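Local atomic coordinates of Ral guanine nucleotide dissociation stimulator-like 2 (Mus musculus, PDB entry 4JGW), a protein that probably acts as a guanine nucleotide exchange factor for small G proteins and is a putative effector of Ras and/or Rap. Residues A[290-295]-A[334-339]. Numbering follows the deposited sequence.
Sequences LLEKWI and RDSLRV
With chi1 at -74°, Ile295 sets CG1 beside the backbone N and turns CG2 to the far side of the CA-CB bond, trans to that N; Val339 places CG1 likewise (chi1 167°). Ile295 CG2 and Val339 CG1 touch at 3.9 Å, the two side chains crossing obliquely. The contact as a whole shows how two helices can meet through two beta-branched side chains, one serine and the aliphatic part of a glutamate. Where the backbones come nearest, Ser336 faces Glu292, with 6.0 Å between their CA atoms, and the small serine side chain, its CB directed toward the other helix, lies between the two backbones. Its hydroxyl lies against the aliphatic part of Glu292, OG to CG 3.5 Å, a van der Waals contact. The polar ends of both residues turn to other partners: Ser336 OG is hydrogen-bonded to Thr333 OG1, whereas the extended Glu292 chain carries its carboxylate to the start of helix 334-344, where OE2 accepts a hydrogen bond from Thr333 N and OE1 forms a salt bridge with Arg289. The acid thus links its own helix to the N-terminal end of helix 334-344, where the helix dipole would be expected to favour its negative charge.

Ile295 also reaches the backbone of the second helix, with CG2 3.5 Å from Ser336 O and CD1 3.7 Å from the same oxygen. It also touches Trp329 of helix 326-330 and Leu317 of helix 307-318, so this buried isoleucine joins the core to the partly exposed outer helix. The axes of segments 290-295 and 334-339 approach to 9.9 Å and cross at 43°, their N-to-C directions broadly parallel. Such layering, with the short helix 334-344 laid against the longer helix 284-303, belongs to the mainly helical Ras-GEF (CDC25-homology) domain.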
loop_
_atom_site.group_PDB
_atom_site.type_symbol
_atom_site.label_atom_id
_atom_site.label_comp_id
_atom_site.label_asym_id
_atom_site.label_seq_id
_atom_site.Cartn_x
_atom_site.Cartn_y
_atom_site.Cartn_z
ATOM N N LEU A 290 -5.954 -30.096 -13.874
ATOM C CA LEU A 290 -5.948 -29.139 -12.772
ATOM C C LEU A 290 -4.868 -28.074 -12.965
ATOM O O LEU A 290 -5.114 -26.893 -12.724
ATOM C CB LEU A 290 -5.776 -29.860 -11.433
ATOM C CG LEU A 290 -7.000 -30.637 -10.931
ATOM C CD1 LEU A 290 -6.582 -31.798 -10.046
ATOM C CD2 LEU A 290 -7.978 -29.727 -10.201
ATOM N N LEU A 291 -3.685 -28.495 -13.409
ATOM C CA LEU A 291 -2.603 -27.564 -13.741
ATOM C C LEU A 291 -3.036 -26.601 -14.846
ATOM O O LEU A 291 -2.875 -25.387 -14.715
ATOM C CB LEU A 291 -1.336 -28.315 -14.167
ATOM C CG LEU A 291 -0.534 -29.099 -13.123
ATOM C CD1 LEU A 291 0.474 -30.006 -13.814
ATOM C CD2 LEU A 291 0.167 -28.175 -12.136
ATOM N N GLU A 292 -3.595 -27.160 -15.920
ATOM C CA GLU A 292 -4.122 -26.387 -17.048
ATOM C C GLU A 292 -5.206 -25.405 -16.604
ATOM O O GLU A 292 -5.258 -24.271 -17.083
ATOM C CB GLU A 292 -4.672 -27.324 -18.130
ATOM C CG GLU A 292 -3.598 -28.072 -18.928
ATOM C CD GLU A 292 -4.106 -29.361 -19.571
ATOM O OE1 GLU A 292 -5.336 -29.584 -19.616
ATOM O OE2 GLU A 292 -3.263 -30.158 -20.038
ATOM N N LYS A 293 -6.060 -25.847 -15.682
ATOM C CA LYS A 293 -7.134 -25.015 -15.149
ATOM C C LYS A 293 -6.606 -23.784 -14.410
ATOM O O LYS A 293 -7.065 -22.665 -14.654
ATOM C CB LYS A 293 -8.049 -25.832 -14.231
ATOM C CG LYS A 293 -9.286 -25.085 -13.740
ATOM C CD LYS A 293 -10.230 -24.771 -14.891
ATOM C CE LYS A 293 -11.475 -24.074 -14.401
ATOM N NZ LYS A 293 -12.615 -24.311 -15.324
ATOM N N TRP A 294 -5.646 -24.001 -13.512
ATOM C CA TRP A 294 -5.050 -22.918 -12.732
ATOM C C TRP A 294 -4.220 -21.964 -13.585
ATOM O O TRP A 294 -4.201 -20.758 -13.325
ATOM C CB TRP A 294 -4.212 -23.470 -11.577
ATOM C CG TRP A 294 -5.035 -23.943 -10.416
ATOM C CD1 TRP A 294 -5.192 -25.230 -9.994
ATOM C CD2 TRP A 294 -5.821 -23.131 -9.532
ATOM N NE1 TRP A 294 -6.025 -25.273 -8.904
ATOM C CE2 TRP A 294 -6.425 -24.000 -8.596
ATOM C CE3 TRP A 294 -6.079 -21.756 -9.442
ATOM C CZ2 TRP A 294 -7.265 -23.540 -7.576
ATOM C CZ3 TRP A 294 -6.915 -21.298 -8.428
ATOM C CH2 TRP A 294 -7.498 -22.191 -7.509
ATOM N N ILE A 295 -3.542 -22.511 -14.596
ATOM C CA ILE A 295 -2.811 -21.706 -15.576
ATOM C C ILE A 295 -3.767 -20.729 -16.266
ATOM O O ILE A 295 -3.459 -19.542 -16.408
ATOM C CB ILE A 295 -2.081 -22.594 -16.630
ATOM C CG1 ILE A 295 -0.853 -23.267 -16.007
ATOM C CG2 ILE A 295 -1.661 -21.774 -17.849
ATOM C CD1 ILE A 295 -0.294 -24.433 -16.815
ATOM N N ARG A 334 0.879 -28.300 -24.720
ATOM C CA ARG A 334 1.938 -27.350 -25.067
ATOM C C ARG A 334 1.467 -25.891 -25.026
ATOM O O ARG A 334 2.240 -24.995 -24.680
ATOM C CB ARG A 334 2.545 -27.699 -26.436
ATOM C CG ARG A 334 3.833 -26.947 -26.789
ATOM C CD ARG A 334 4.978 -27.266 -25.828
ATOM N NE ARG A 334 5.895 -26.134 -25.692
ATOM C CZ ARG A 334 6.850 -26.035 -24.768
ATOM N NH1 ARG A 334 7.035 -27.002 -23.877
ATOM N NH2 ARG A 334 7.625 -24.957 -24.734
ATOM N N ASP A 335 0.198 -25.667 -25.363
ATOM C CA ASP A 335 -0.393 -24.329 -25.342
ATOM C C ASP A 335 -0.444 -23.758 -23.924
ATOM O O ASP A 335 -0.143 -22.582 -23.712
ATOM C CB ASP A 335 -1.795 -24.348 -25.960
ATOM C CG ASP A 335 -2.226 -22.985 -26.477
ATOM O OD1 ASP A 335 -2.390 -22.053 -25.659
ATOM O OD2 ASP A 335 -2.408 -22.851 -27.707
ATOM N N SER A 336 -0.817 -24.601 -22.962
ATOM C CA SER A 336 -0.863 -24.210 -21.554
ATOM C C SER A 336 0.532 -23.959 -20.979
ATOM O O SER A 336 0.701 -23.112 -20.099
ATOM C CB SER A 336 -1.598 -25.267 -20.729
ATOM O OG SER A 336 -2.949 -25.378 -21.137
ATOM N N LEU A 337 1.522 -24.695 -21.483
ATOM C CA LEU A 337 2.918 -24.523 -21.079
ATOM C C LEU A 337 3.489 -23.183 -21.540
ATOM O O LEU A 337 4.182 -22.506 -20.778
ATOM C CB LEU A 337 3.784 -25.674 -21.606
ATOM C CG LEU A 337 3.592 -27.076 -21.014
ATOM C CD1 LEU A 337 4.355 -28.101 -21.835
ATOM C CD2 LEU A 337 4.019 -27.141 -19.550
ATOM N N ARG A 338 3.191 -22.808 -22.783
ATOM C CA ARG A 338 3.650 -21.539 -23.356
ATOM C C ARG A 338 3.010 -20.336 -22.666
ATOM O O ARG A 338 3.663 -19.309 -22.475
ATOM C CB ARG A 338 3.380 -21.494 -24.864
ATOM N N VAL A 339 1.736 -20.471 -22.298
ATOM C CA VAL A 339 1.033 -19.454 -21.515
ATOM C C VAL A 339 1.668 -19.319 -20.130
ATOM O O VAL A 339 1.904 -18.205 -19.656
ATOM C CB VAL A 339 -0.490 -19.756 -21.396
ATOM C CG1 VAL A 339 -1.149 -18.875 -20.335
ATOM C CG2 VAL A 339 -1.184 -19.568 -22.743
#